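Local structure of kinesin-like protein (Caenorhabditis elegans, 5X3E) at residues K79-F83 with M422-F427; V157-I161 with A178-R182; F170-T175 with Y316-S321; I224-Y228 with A351-S355. The protein probably works as a kinesin-6 motor that couples ATP binding and hydrolysis to force along microtubules, and is captured here in its nucleotide-free state. All blocks are in the same frame, centred on the assembly; numbering follows the deposited sequence.

Interaction 1: K79-F83 with M422-F427; sequences KVFRF and MSALAF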
loop_
_atom_site.group_PDB
_atom_site.type_symbol
_atom_site.label_atom_id
_atom_site.label_comp_id
_atom_site.label_asym_id
_atom_site.label_seq_id
_atom_site.Cartn_x
_atom_site.Cartn_y
_atom_site.Cartn_z
ATOM N N LYS A 79 19.821 -20.402 11.476
ATOM C CA LYS A 79 20.018 -19.414 10.424
ATOM C C LYS A 79 19.951 -18.011 11.010
ATOM O O LYS A 79 19.264 -17.764 12.005
ATOM C CB LYS A 79 18.984 -19.547 9.294
ATOM C CG LYS A 79 19.213 -20.727 8.364
ATOM C CD LYS A 79 18.152 -20.776 7.274
ATOM C CE LYS A 79 18.267 -22.037 6.426
ATOM N NZ LYS A 79 17.108 -22.204 5.498
ATOM N N VAL A 80 20.669 -17.091 10.371
ATOM C CA VAL A 80 20.703 -15.686 10.759
ATOM C C VAL A 80 20.316 -14.855 9.546
ATOM O O VAL A 80 20.891 -15.024 8.465
ATOM C CB VAL A 80 22.089 -15.275 11.284
ATOM C CG1 VAL A 80 22.130 -13.784 11.547
ATOM C CG2 VAL A 80 22.418 -16.044 12.541
ATOM N N PHE A 81 19.346 -13.965 9.720
ATOM C CA PHE A 81 18.821 -13.171 8.620
ATOM C C PHE A 81 19.117 -11.698 8.852
ATOM O O PHE A 81 18.983 -11.196 9.972
ATOM C CB PHE A 81 17.321 -13.393 8.463
ATOM C CG PHE A 81 16.962 -14.790 8.067
ATOM C CD1 PHE A 81 16.501 -15.692 9.009
ATOM C CD2 PHE A 81 17.103 -15.206 6.756
ATOM C CE1 PHE A 81 16.170 -16.982 8.645
ATOM C CE2 PHE A 81 16.773 -16.492 6.383
ATOM C CZ PHE A 81 16.307 -17.382 7.329
ATOM N N ARG A 82 19.496 -11.006 7.783
ATOM C CA ARG A 82 19.839 -9.594 7.844
ATOM C C ARG A 82 18.783 -8.779 7.111
ATOM O O ARG A 82 18.471 -9.056 5.947
ATOM C CB ARG A 82 21.225 -9.345 7.242
ATOM C CG ARG A 82 21.711 -7.918 7.391
ATOM C CD ARG A 82 23.176 -7.796 6.996
ATOM N NE ARG A 82 23.656 -6.422 7.112
ATOM C CZ ARG A 82 24.122 -5.893 8.240
ATOM N NH1 ARG A 82 24.541 -4.634 8.267
ATOM N NH2 ARG A 82 24.167 -6.625 9.345
ATOM N N PHE A 83 18.242 -7.776 7.791
ATOM C CA PHE A 83 17.269 -6.859 7.221
ATOM C C PHE A 83 17.790 -5.434 7.346
ATOM O O PHE A 83 18.737 -5.157 8.086
ATOM C CB PHE A 83 15.912 -6.980 7.928
ATOM C CG PHE A 83 15.302 -8.343 7.837
ATOM C CD1 PHE A 83 14.532 -8.700 6.744
ATOM C CD2 PHE A 83 15.497 -9.270 8.847
ATOM C CE1 PHE A 83 13.965 -9.954 6.660
ATOM C CE2 PHE A 83 14.934 -10.525 8.768
ATOM C CZ PHE A 83 14.168 -10.868 7.671
ATOM N N MET A 422 10.390 -19.254 8.931
ATOM C CA MET A 422 11.496 -19.599 8.045
ATOM C C MET A 422 11.216 -19.147 6.619
ATOM O O MET A 422 12.135 -18.739 5.897
ATOM C CB MET A 422 11.755 -21.102 8.095
ATOM C CG MET A 422 12.388 -21.552 9.394
ATOM S SD MET A 422 14.023 -20.817 9.571
ATOM C CE MET A 422 14.749 -21.296 8.010
ATOM N N SER A 423 9.957 -19.233 6.187
ATOM C CA SER A 423 9.586 -18.745 4.865
ATOM C C SER A 423 9.479 -17.225 4.846
ATOM O O SER A 423 9.840 -16.586 3.851
ATOM C CB SER A 423 8.259 -19.364 4.431
ATOM O OG SER A 423 7.207 -18.948 5.287
ATOM N N ALA A 424 8.982 -16.634 5.936
ATOM C CA ALA A 424 8.819 -15.185 5.989
ATOM C C ALA A 424 10.166 -14.480 6.040
ATOM O O ALA A 424 10.328 -13.394 5.471
ATOM C CB ALA A 424 7.965 -14.794 7.194
ATOM N N LEU A 425 11.139 -15.074 6.729
ATOM C CA LEU A 425 12.471 -14.491 6.812
ATOM C C LEU A 425 13.310 -14.774 5.575
ATOM O O LEU A 425 14.399 -14.211 5.445
ATOM C CB LEU A 425 13.197 -15.001 8.062
ATOM C CG LEU A 425 12.585 -14.666 9.427
ATOM C CD1 LEU A 425 13.311 -15.407 10.531
ATOM C CD2 LEU A 425 12.599 -13.178 9.698
ATOM N N ALA A 426 12.838 -15.641 4.673
ATOM C CA ALA A 426 13.534 -15.860 3.410
ATOM C C ALA A 426 13.532 -14.622 2.521
ATOM O O ALA A 426 14.347 -14.538 1.596
ATOM C CB ALA A 426 12.906 -17.035 2.660
ATOM N N PHE A 427 12.638 -13.663 2.778
ATOM C CA PHE A 427 12.649 -12.384 2.078
ATOM C C PHE A 427 13.835 -11.509 2.463
ATOM O O PHE A 427 13.939 -10.387 1.957
ATOM C CB PHE A 427 11.348 -11.627 2.348
ATOM C CG PHE A 427 10.191 -12.075 1.496
ATOM C CD1 PHE A 427 10.080 -11.662 0.179
ATOM C CD2 PHE A 427 9.208 -12.899 2.018
ATOM C CE1 PHE A 427 9.013 -12.062 -0.602
ATOM C CE2 PHE A 427 8.138 -13.305 1.239
ATOM C CZ PHE A 427 8.041 -12.886 -0.071
#

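Interaction 2: V157-I161 with A178-R182; sequences VEKCI and AHLKR. With SO4 (sulfate ion), chain F.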
loop_
_atom_site.group_PDB
_atom_site.type_symbol
_atom_site.label_atom_id
_atom_site.label_comp_id
_atom_site.label_asym_id
_atom_site.label_seq_id
_atom_site.Cartn_x
_atom_site.Cartn_y
_atom_site.Cartn_z
ATOM N N VAL A 157 -7.401 21.484 -3.831
ATOM C CA VAL A 157 -8.593 22.146 -4.352
ATOM C C VAL A 157 -9.874 21.457 -3.914
ATOM O O VAL A 157 -9.853 20.342 -3.384
ATOM C CB VAL A 157 -8.564 22.251 -5.886
ATOM C CG1 VAL A 157 -7.715 23.382 -6.274
ATOM C CG2 VAL A 157 -8.040 20.959 -6.505
ATOM N N GLU A 158 -10.999 22.117 -4.159
ATOM C CA GLU A 158 -12.293 21.516 -3.912
ATOM C C GLU A 158 -12.509 20.343 -4.863
ATOM O O GLU A 158 -11.782 20.149 -5.852
ATOM C CB GLU A 158 -13.404 22.542 -4.106
ATOM C CG GLU A 158 -13.253 23.787 -3.243
ATOM C CD GLU A 158 -14.152 24.927 -3.693
ATOM O OE1 GLU A 158 -14.409 25.063 -4.914
ATOM O OE2 GLU A 158 -14.615 25.675 -2.812
ATOM N N LYS A 159 -13.539 19.562 -4.555
ATOM C CA LYS A 159 -13.836 18.360 -5.310
ATOM C C LYS A 159 -14.388 18.704 -6.689
ATOM O O LYS A 159 -14.856 19.818 -6.948
ATOM C CB LYS A 159 -14.854 17.505 -4.553
ATOM C CG LYS A 159 -14.327 16.893 -3.268
ATOM C CD LYS A 159 -15.407 16.033 -2.642
ATOM C CE LYS A 159 -14.941 15.343 -1.380
ATOM N NZ LYS A 159 -16.027 14.504 -0.802
ATOM N N CYS A 160 -14.297 17.720 -7.584
ATOM C CA CYS A 160 -14.878 17.740 -8.921
ATOM C C CYS A 160 -14.212 18.739 -9.855
ATOM O O CYS A 160 -14.736 18.995 -10.947
ATOM C CB CYS A 160 -16.389 17.991 -8.870
ATOM S SG CYS A 160 -17.238 16.946 -7.655
ATOM N N ILE A 161 -13.078 19.316 -9.462
ATOM C CA ILE A 161 -12.251 20.044 -10.416
ATOM C C ILE A 161 -11.428 19.060 -11.240
ATOM O O ILE A 161 -11.608 18.932 -12.457
ATOM C CB ILE A 161 -11.364 21.076 -9.693
ATOM C CG1 ILE A 161 -12.232 22.114 -8.979
ATOM C CG2 ILE A 161 -10.455 21.786 -10.681
ATOM C CD1 ILE A 161 -11.501 22.892 -7.901
ATOM N N ALA A 178 -17.617 22.523 -11.874
ATOM C CA ALA A 178 -17.242 21.724 -10.714
ATOM C C ALA A 178 -18.102 22.068 -9.508
ATOM O O ALA A 178 -18.436 21.184 -8.710
ATOM C CB ALA A 178 -15.764 21.937 -10.391
ATOM N N HIS A 179 -18.484 23.341 -9.376
ATOM C CA HIS A 179 -19.301 23.777 -8.247
ATOM C C HIS A 179 -20.643 23.053 -8.225
ATOM O O HIS A 179 -21.072 22.557 -7.179
ATOM C CB HIS A 179 -19.484 25.297 -8.312
ATOM C CG HIS A 179 -20.399 25.861 -7.268
ATOM N ND1 HIS A 179 -21.736 26.111 -7.499
ATOM C CD2 HIS A 179 -20.158 26.263 -5.996
ATOM C CE1 HIS A 179 -22.282 26.622 -6.410
ATOM N NE2 HIS A 179 -21.346 26.726 -5.484
ATOM N N LEU A 180 -21.316 22.968 -9.378
ATOM C CA LEU A 180 -22.591 22.258 -9.431
ATOM C C LEU A 180 -22.391 20.760 -9.236
ATOM O O LEU A 180 -23.224 20.095 -8.609
ATOM C CB LEU A 180 -23.305 22.528 -10.756
ATOM C CG LEU A 180 -24.719 21.940 -10.881
ATOM C CD1 LEU A 180 -25.669 22.503 -9.823
ATOM C CD2 LEU A 180 -25.284 22.162 -12.270
ATOM N N LYS A 181 -21.304 20.214 -9.792
ATOM C CA LYS A 181 -21.004 18.798 -9.608
ATOM C C LYS A 181 -20.887 18.478 -8.127
ATOM O O LYS A 181 -21.399 17.456 -7.662
ATOM C CB LYS A 181 -19.712 18.430 -10.336
ATOM C CG LYS A 181 -19.876 18.174 -11.828
ATOM C CD LYS A 181 -20.659 16.922 -12.182
ATOM C CE LYS A 181 -20.927 16.890 -13.686
ATOM N NZ LYS A 181 -21.705 15.699 -14.114
ATOM N N ARG A 182 -20.223 19.355 -7.372
ATOM C CA ARG A 182 -20.126 19.194 -5.924
ATOM C C ARG A 182 -21.506 19.107 -5.280
ATOM O O ARG A 182 -21.748 18.263 -4.409
ATOM C CB ARG A 182 -19.347 20.362 -5.323
ATOM C CG ARG A 182 -17.861 20.117 -5.127
ATOM C CD ARG A 182 -17.171 21.341 -4.530
ATOM N NE ARG A 182 -16.329 22.020 -5.510
ATOM C CZ ARG A 182 -16.522 23.265 -5.929
ATOM N NH1 ARG A 182 -17.526 23.981 -5.443
ATOM N NH2 ARG A 182 -15.704 23.800 -6.829
HETATM S S SO4 F . -15.105 20.007 -1.202
HETATM O O1 SO4 F . -16.037 21.078 -0.872
HETATM O O2 SO4 F . -13.862 20.175 -0.458
HETATM O O3 SO4 F . -15.723 18.729 -0.854
HETATM O O4 SO4 F . -14.817 20.059 -2.630
#

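Interaction 3: F170-T175 with Y316-S321; sequences FEIRAT and YPTMDS. With SO4 (sulfate ion), chain G; SO4 (sulfate ion), chain O.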
loop_
_atom_site.group_PDB
_atom_site.type_symbol
_atom_site.label_atom_id
_atom_site.label_comp_id
_atom_site.label_asym_id
_atom_site.label_seq_id
_atom_site.Cartn_x
_atom_site.Cartn_y
_atom_site.Cartn_z
ATOM N N PHE A 170 -6.965 11.668 -15.700
ATOM C CA PHE A 170 -7.739 12.681 -14.988
ATOM C C PHE A 170 -7.964 13.890 -15.886
ATOM O O PHE A 170 -7.081 14.265 -16.661
ATOM C CB PHE A 170 -7.044 13.112 -13.679
ATOM C CG PHE A 170 -7.042 12.046 -12.624
ATOM C CD1 PHE A 170 -8.079 11.958 -11.705
ATOM C CD2 PHE A 170 -6.034 11.102 -12.579
ATOM C CE1 PHE A 170 -8.098 10.953 -10.746
ATOM C CE2 PHE A 170 -6.046 10.095 -11.625
ATOM C CZ PHE A 170 -7.077 10.017 -10.707
ATOM N N GLU A 171 -9.142 14.496 -15.781
ATOM C CA GLU A 171 -9.476 15.698 -16.527
ATOM C C GLU A 171 -9.753 16.838 -15.554
ATOM O O GLU A 171 -9.719 16.659 -14.335
ATOM C CB GLU A 171 -10.680 15.466 -17.443
ATOM C CG GLU A 171 -10.498 14.376 -18.478
ATOM C CD GLU A 171 -9.410 14.691 -19.480
ATOM O OE1 GLU A 171 -9.135 15.889 -19.701
ATOM O OE2 GLU A 171 -8.829 13.739 -20.043
ATOM N N ILE A 172 -10.024 18.023 -16.105
ATOM C CA ILE A 172 -10.210 19.233 -15.315
ATOM C C ILE A 172 -11.453 19.976 -15.789
ATOM O O ILE A 172 -11.535 20.372 -16.957
ATOM C CB ILE A 172 -8.978 20.148 -15.385
ATOM C CG1 ILE A 172 -7.750 19.411 -14.846
ATOM C CG2 ILE A 172 -9.236 21.447 -14.625
ATOM C CD1 ILE A 172 -6.432 20.072 -15.142
ATOM N N ARG A 173 -12.416 20.163 -14.886
ATOM C CA ARG A 173 -13.591 20.996 -15.116
ATOM C C ARG A 173 -13.267 22.466 -14.867
ATOM O O ARG A 173 -12.313 22.804 -14.166
ATOM C CB ARG A 173 -14.740 20.595 -14.195
ATOM C CG ARG A 173 -15.349 19.253 -14.471
ATOM C CD ARG A 173 -16.603 19.074 -13.661
ATOM N NE ARG A 173 -17.152 17.737 -13.836
ATOM C CZ ARG A 173 -16.794 16.683 -13.115
ATOM N NH1 ARG A 173 -15.885 16.812 -12.160
ATOM N NH2 ARG A 173 -17.349 15.503 -13.347
ATOM N N ALA A 174 -14.071 23.343 -15.466
ATOM C CA ALA A 174 -14.081 24.746 -15.071
ATOM C C ALA A 174 -14.778 24.883 -13.721
ATOM O O ALA A 174 -15.535 24.005 -13.300
ATOM C CB ALA A 174 -14.777 25.607 -16.119
ATOM N N THR A 175 -14.523 26.004 -13.039
ATOM C CA THR A 175 -14.890 26.105 -11.625
ATOM C C THR A 175 -16.401 26.062 -11.413
ATOM O O THR A 175 -16.884 25.365 -10.516
ATOM C CB THR A 175 -14.299 27.378 -11.010
ATOM O OG1 THR A 175 -14.840 27.562 -9.693
ATOM C CG2 THR A 175 -14.600 28.602 -11.868
ATOM N N TYR A 316 -6.498 27.164 -8.239
ATOM C CA TYR A 316 -7.075 26.430 -9.352
ATOM C C TYR A 316 -5.966 25.977 -10.283
ATOM O O TYR A 316 -4.959 26.681 -10.431
ATOM C CB TYR A 316 -8.096 27.290 -10.110
ATOM C CG TYR A 316 -9.243 26.490 -10.661
ATOM C CD1 TYR A 316 -10.314 26.135 -9.851
ATOM C CD2 TYR A 316 -9.263 26.090 -11.992
ATOM C CE1 TYR A 316 -11.366 25.397 -10.346
ATOM C CE2 TYR A 316 -10.316 25.349 -12.497
ATOM C CZ TYR A 316 -11.363 25.008 -11.665
ATOM O OH TYR A 316 -12.413 24.271 -12.141
ATOM N N PRO A 317 -6.113 24.819 -10.918
ATOM C CA PRO A 317 -5.113 24.376 -11.892
ATOM C C PRO A 317 -5.288 25.074 -13.231
ATOM O O PRO A 317 -6.348 25.614 -13.554
ATOM C CB PRO A 317 -5.402 22.876 -12.026
ATOM C CG PRO A 317 -6.874 22.781 -11.782
ATOM C CD PRO A 317 -7.152 23.796 -10.698
ATOM N N THR A 318 -4.214 25.048 -14.016
ATOM C CA THR A 318 -4.332 25.393 -15.425
ATOM C C THR A 318 -5.219 24.358 -16.114
ATOM O O THR A 318 -5.219 23.176 -15.758
ATOM C CB THR A 318 -2.953 25.434 -16.085
ATOM O OG1 THR A 318 -2.288 24.181 -15.893
ATOM C CG2 THR A 318 -2.108 26.538 -15.463
ATOM N N MET A 319 -5.975 24.804 -17.117
ATOM C CA MET A 319 -6.996 23.937 -17.693
ATOM C C MET A 319 -6.415 22.783 -18.499
ATOM O O MET A 319 -7.120 21.795 -18.731
ATOM C CB MET A 319 -7.939 24.758 -18.573
ATOM C CG MET A 319 -8.762 25.784 -17.806
ATOM S SD MET A 319 -9.766 25.022 -16.514
ATOM C CE MET A 319 -10.773 23.910 -17.497
ATOM N N ASP A 320 -5.144 22.857 -18.888
ATOM C CA ASP A 320 -4.526 21.837 -19.735
ATOM C C ASP A 320 -4.302 20.561 -18.929
ATOM O O ASP A 320 -3.361 20.465 -18.138
ATOM C CB ASP A 320 -3.219 22.365 -20.317
ATOM C CG ASP A 320 -2.547 21.375 -21.254
ATOM O OD1 ASP A 320 -1.395 21.639 -21.663
ATOM O OD2 ASP A 320 -3.166 20.339 -21.583
ATOM N N SER A 321 -5.178 19.570 -19.140
ATOM C CA SER A 321 -5.109 18.298 -18.422
ATOM C C SER A 321 -3.846 17.506 -18.745
ATOM O O SER A 321 -3.444 16.656 -17.944
ATOM C CB SER A 321 -6.346 17.448 -18.722
ATOM O OG SER A 321 -6.293 16.880 -20.018
HETATM S S SO4 G . -3.315 11.927 -16.549
HETATM O O1 SO4 G . -2.563 13.179 -16.586
HETATM O O2 SO4 G . -2.492 10.893 -15.936
HETATM O O3 SO4 G . -4.555 12.099 -15.800
HETATM O O4 SO4 G . -3.637 11.541 -17.920
HETATM S S SO4 O . -16.993 12.835 -11.407
HETATM O O1 SO4 O . -16.417 13.861 -10.539
HETATM O O2 SO4 O . -16.865 11.529 -10.763
HETATM O O3 SO4 O . -16.295 12.820 -12.688
HETATM O O4 SO4 O . -18.406 13.127 -11.642
#

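Interaction 4: I224-Y228 with A351-S355; sequences IYNNY and AEANS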
loop_
_atom_site.group_PDB
_atom_site.type_symbol
_atom_site.label_atom_id
_atom_site.label_comp_id
_atom_site.label_asym_id
_atom_site.label_seq_id
_atom_site.Cartn_x
_atom_site.Cartn_y
_atom_site.Cartn_z
ATOM N N ILE A 224 -7.289 -8.517 -4.187
ATOM C CA ILE A 224 -6.913 -9.630 -5.051
ATOM C C ILE A 224 -7.172 -10.910 -4.265
ATOM O O ILE A 224 -6.471 -11.204 -3.289
ATOM C CB ILE A 224 -5.454 -9.533 -5.508
ATOM C CG1 ILE A 224 -5.271 -8.317 -6.410
ATOM C CG2 ILE A 224 -5.041 -10.802 -6.235
ATOM C CD1 ILE A 224 -3.830 -8.012 -6.727
ATOM N N TYR A 225 -8.200 -11.653 -4.667
ATOM C CA TYR A 225 -8.621 -12.855 -3.953
ATOM C C TYR A 225 -8.839 -13.980 -4.955
ATOM O O TYR A 225 -9.657 -13.842 -5.869
ATOM C CB TYR A 225 -9.899 -12.581 -3.157
ATOM C CG TYR A 225 -10.513 -13.808 -2.545
ATOM C CD1 TYR A 225 -9.867 -14.490 -1.525
ATOM C CD2 TYR A 225 -11.739 -14.285 -2.979
ATOM C CE1 TYR A 225 -10.425 -15.613 -0.956
ATOM C CE2 TYR A 225 -12.306 -15.408 -2.416
ATOM C CZ TYR A 225 -11.646 -16.070 -1.406
ATOM O OH TYR A 225 -12.206 -17.191 -0.838
ATOM N N ASN A 226 -8.119 -15.090 -4.777
ATOM C CA ASN A 226 -8.239 -16.271 -5.639
ATOM C C ASN A 226 -7.945 -15.934 -7.100
ATOM O O ASN A 226 -8.696 -16.294 -8.007
ATOM C CB ASN A 226 -9.619 -16.916 -5.502
ATOM C CG ASN A 226 -9.599 -18.405 -5.813
ATOM O OD1 ASN A 226 -8.772 -18.883 -6.590
ATOM N ND2 ASN A 226 -10.518 -19.145 -5.208
ATOM N N ASN A 227 -6.831 -15.230 -7.318
ATOM C CA ASN A 227 -6.355 -14.805 -8.639
ATOM C C ASN A 227 -7.377 -13.952 -9.394
ATOM O O ASN A 227 -7.256 -13.759 -10.606
ATOM C CB ASN A 227 -5.933 -16.002 -9.499
ATOM C CG ASN A 227 -4.744 -15.684 -10.385
ATOM O OD1 ASN A 227 -3.800 -15.015 -9.958
ATOM N ND2 ASN A 227 -4.790 -16.147 -11.631
ATOM N N TYR A 228 -8.377 -13.428 -8.694
ATOM C CA TYR A 228 -9.338 -12.495 -9.260
ATOM C C TYR A 228 -9.221 -11.165 -8.532
ATOM O O TYR A 228 -8.870 -11.113 -7.348
ATOM C CB TYR A 228 -10.767 -13.026 -9.154
ATOM C CG TYR A 228 -11.069 -14.172 -10.093
ATOM C CD1 TYR A 228 -10.695 -14.118 -11.432
ATOM C CD2 TYR A 228 -11.716 -15.312 -9.641
ATOM C CE1 TYR A 228 -10.972 -15.163 -12.298
ATOM C CE2 TYR A 228 -11.994 -16.366 -10.498
ATOM C CZ TYR A 228 -11.620 -16.287 -11.825
ATOM O OH TYR A 228 -11.894 -17.331 -12.682
ATOM N N ALA A 351 -8.219 -24.206 -3.835
ATOM C CA ALA A 351 -7.716 -23.277 -4.843
ATOM C C ALA A 351 -7.326 -21.944 -4.221
ATOM O O ALA A 351 -6.401 -21.278 -4.702
ATOM C CB ALA A 351 -8.759 -23.067 -5.940
ATOM N N GLU A 352 -8.018 -21.548 -3.149
ATOM C CA GLU A 352 -7.707 -20.299 -2.462
ATOM C C GLU A 352 -6.297 -20.330 -1.882
ATOM O O GLU A 352 -5.520 -19.384 -2.055
ATOM C CB GLU A 352 -8.749 -20.041 -1.369
ATOM C CG GLU A 352 -8.496 -18.813 -0.512
ATOM C CD GLU A 352 -9.535 -18.649 0.587
ATOM O OE1 GLU A 352 -9.150 -18.366 1.742
ATOM O OE2 GLU A 352 -10.737 -18.833 0.300
ATOM N N ALA A 353 -5.947 -21.419 -1.190
ATOM C CA ALA A 353 -4.605 -21.529 -0.625
ATOM C C ALA A 353 -3.535 -21.682 -1.702
ATOM O O ALA A 353 -2.426 -21.158 -1.542
ATOM C CB ALA A 353 -4.545 -22.701 0.355
ATOM N N ASN A 354 -3.848 -22.357 -2.815
ATOM C CA ASN A 354 -2.860 -22.490 -3.883
ATOM C C ASN A 354 -2.609 -21.161 -4.585
ATOM O O ASN A 354 -1.475 -20.871 -4.977
ATOM C CB ASN A 354 -3.281 -23.571 -4.878
ATOM C CG ASN A 354 -3.291 -24.959 -4.258
ATOM O OD1 ASN A 354 -2.237 -25.558 -4.029
ATOM N ND2 ASN A 354 -4.482 -25.480 -3.991
ATOM N N SER A 355 -3.652 -20.352 -4.776
ATOM C CA SER A 355 -3.446 -19.029 -5.350
ATOM C C SER A 355 -2.582 -18.166 -4.437
ATOM O O SER A 355 -1.692 -17.447 -4.909
ATOM C CB SER A 355 -4.788 -18.354 -5.629
ATOM O OG SER A 355 -5.522 -19.086 -6.593
#

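Interaction 1: K79-F83 with M422-F427
Leu425 lies between two phenylalanines, Phe81 and Phe83, and shares its atoms out between them. Its CB sits over one face of the Phe81 ring, 3.6 Å from the ring centroid and somewhat toward the rim, a CH-pi contact. CD1 leans on CD1 and CE1 of the same ring. The other branch of Leu425, CD2, meets CZ of Phe83 at 3.5 Å. With CG anti to the carbonyl carbon (chi1 -62°) and its far end extended (chi2 172°), the Leu425 side chain crosses those of both phenylalanines at about a right angle, with CD1 on Phe81 and CD2 on Phe83. Leu425 O approaches CD2 of Phe81, so backbone as well as side chain lies against this aromatic group.

Met422 offers a different surface. Bent at both chi2 and chi3, it curls its CE back toward the strand, at the edge of the Phe81 ring and 4.3 Å from Phe81 CZ. The same Met422 methyl touches the extended aliphatic chain of Lys79, 3.5 Å from CD, at the rim of the apolar patch.

The contact thus brings helix 418-424 and the residues that follow it against one face of a small four-stranded antiparallel sheet, in which strand 79-82 runs between strands 59-62 and 430-433. Strand 37-42 of the main sheet packs alongside, Cys40 touching both Phe83 and Leu425.

Interaction 2: V157-I161 with A178-R182
A salt bridge and a hydrogen bond from one arginine, backed by a small apolar patch, join the turn at residues 157-161 to the helix at residues 178-182 at the periphery of the motor domain. The turn is a type II beta turn from Glu158 to Ile161, and Arg182 reaches out of the helix to hold it. Two different groups of the turn meet the guanidinium. Lys159 O accepts a hydrogen bond from Arg182 NE at 3.0 Å, with an N-H...O angle of 148°, and lies near the guanidinium edge. Glu158 approaches over a face: OE1 of Glu158 forms a salt bridge with Arg182 NH2 at 2.6 Å, the carboxylate turned 53° from the guanidinium plane. This is therefore no flat, two-pronged pairing. The bend of the arginine chain at chi3 (-108°) brings its head back across the turn, and Ala178 O of its own helix lies over the opposite face.

Beside the charged groups, Cys160 CB packs on Lys181 CB at 3.7 Å, and its SG lies beside the same methylene. Ala178 CB fits against Cys160 O and against Ile161 CG1, the latter at 3.8 Å. A sulfate, probably from the crystallisation liquor, rests near Lys159 N, at a distance too short to be trusted.

Lys159 sends its NZ away to a salt bridge with Glu269, and Cys160 N bonds to Glu263. The turn leads directly into strand 162-165, whose hairpin partner, strand 169-172, runs on into helix 175-187, so the contact joins the helix to the turn that precedes its own hairpin.

Interaction 3: F170-T175 with Y316-S321
Ile172 is the centre of the tight side of this contact, pointing from the strand toward the loop. Its two branches part: CG2 packs on Pro317 CG at 3.9 Å, while CD1 reaches Thr318 O and Ser321 CA. CG1 stands anti to the carbonyl carbon (chi1 -60°), which leaves CG2 to face the proline. Ser321 is well covered too. Its OG donates to Glu171 OE1 at 3.0 Å on the syn side, but 34° out of the carboxylate plane; the glutamate leaves the strand pointing away and bends back at chi2 to get there. Tyr316 adds its hydroxyl, which donates to Arg173 O at 2.5 Å as modelled, a length not to be pressed; the approach is from above the carbonyl plane, 42° out of it.

Strand 169-172 forms a beta hairpin with strand 162-165, and the 316-321 segment, from the connection between strands 296-307 and 325-333 of the main sheet, wraps along it. Phe162 of the hairpin partner touches both Ile172 and Pro317.

The solvent side is looser. Exposed Met319, bent at chi2 and chi3, folds its CE back onto the strand backbone, 3.7 Å from Ile172 O. Short of the hydroxyl, CE1 of Tyr316 rests on the exposed Thr175 at CB, 3.6 Å away. Arg173 turns from the loop altogether, its NH1 bonded to Cys160 O and its guanidinium edge facing a sulfate through weak bonds.

Interaction 4: I224-Y228 with A351-S355
Tyr225 and Asn226 meet Glu352 and Ser355 where a type I' beta turn, from Tyr225 to Tyr228, faces the first turns of helix 350-375. The turn connects strands 213-225 and 228-231 as a beta hairpin; the helix, by its place after strand 325-333 and by its sequence, probably corresponds to the switch II helix of kinesins. Asn226 and Asn227 occupy the two central positions with positive phi, a conformation that asparagine tolerates well, and the turn is closed by backbone bonds in both directions between Tyr225 and Tyr228.

Charge-assisted bonding carries the buried half. Tyr225 OH donates to Glu352 OE2, modelled at 2.5 Å, a length too short to be relied on at this resolution. OE2 lies at the ring edge, near its plane, with the carboxylate turned 63° from the ring. Glu352 reaches it by an extended chain, CG anti to the backbone N (chi1 176°), and its other oxygen, OE1, forms a salt bridge with Arg294. With that cation at hand, the carboxylate is probably held as an anion. Lys290 adds a cation-pi contact to the tyrosine.

Van der Waals packing is slight. Ser355 CB lies 4.0 Å from Asn226 CA and 4.1 Å from Asn227 N, lying between turn and helix, while Asn226 ND2 passes 4.0 Å from Glu352 N without bonding.

Neutral polar groups occupy the outer half. Ser355 OG lies 3.3 Å from Asn226 OD1 across the contact and 3.0 Å from Ala351 O one helical turn back.

Interactions 2 and 3 are neighbours, their centres about 11 Å apart, and both involve the hairpin and helix that follow residues 157-161: Arg173 of interaction 3 probably hydrogen-bonds through its N to Ile161 O and through its NH1 to Cys160 O of interaction 2. Interaction 1 lies on the opposite side of the chain's centre from both; interaction 4 lies somewhat nearer that centre. Chemistry follows place. Interaction 1, partly buried between two sheets, relies on aromatic and aliphatic packing. Interaction 3, a surface contact, mixes apolar packing with hydroxyl bonds, whereas interactions 2 and 4, both partly buried, join a turn to a helix with a glutamate among the polar partners, paired with arginine in one and with tyrosine in the other.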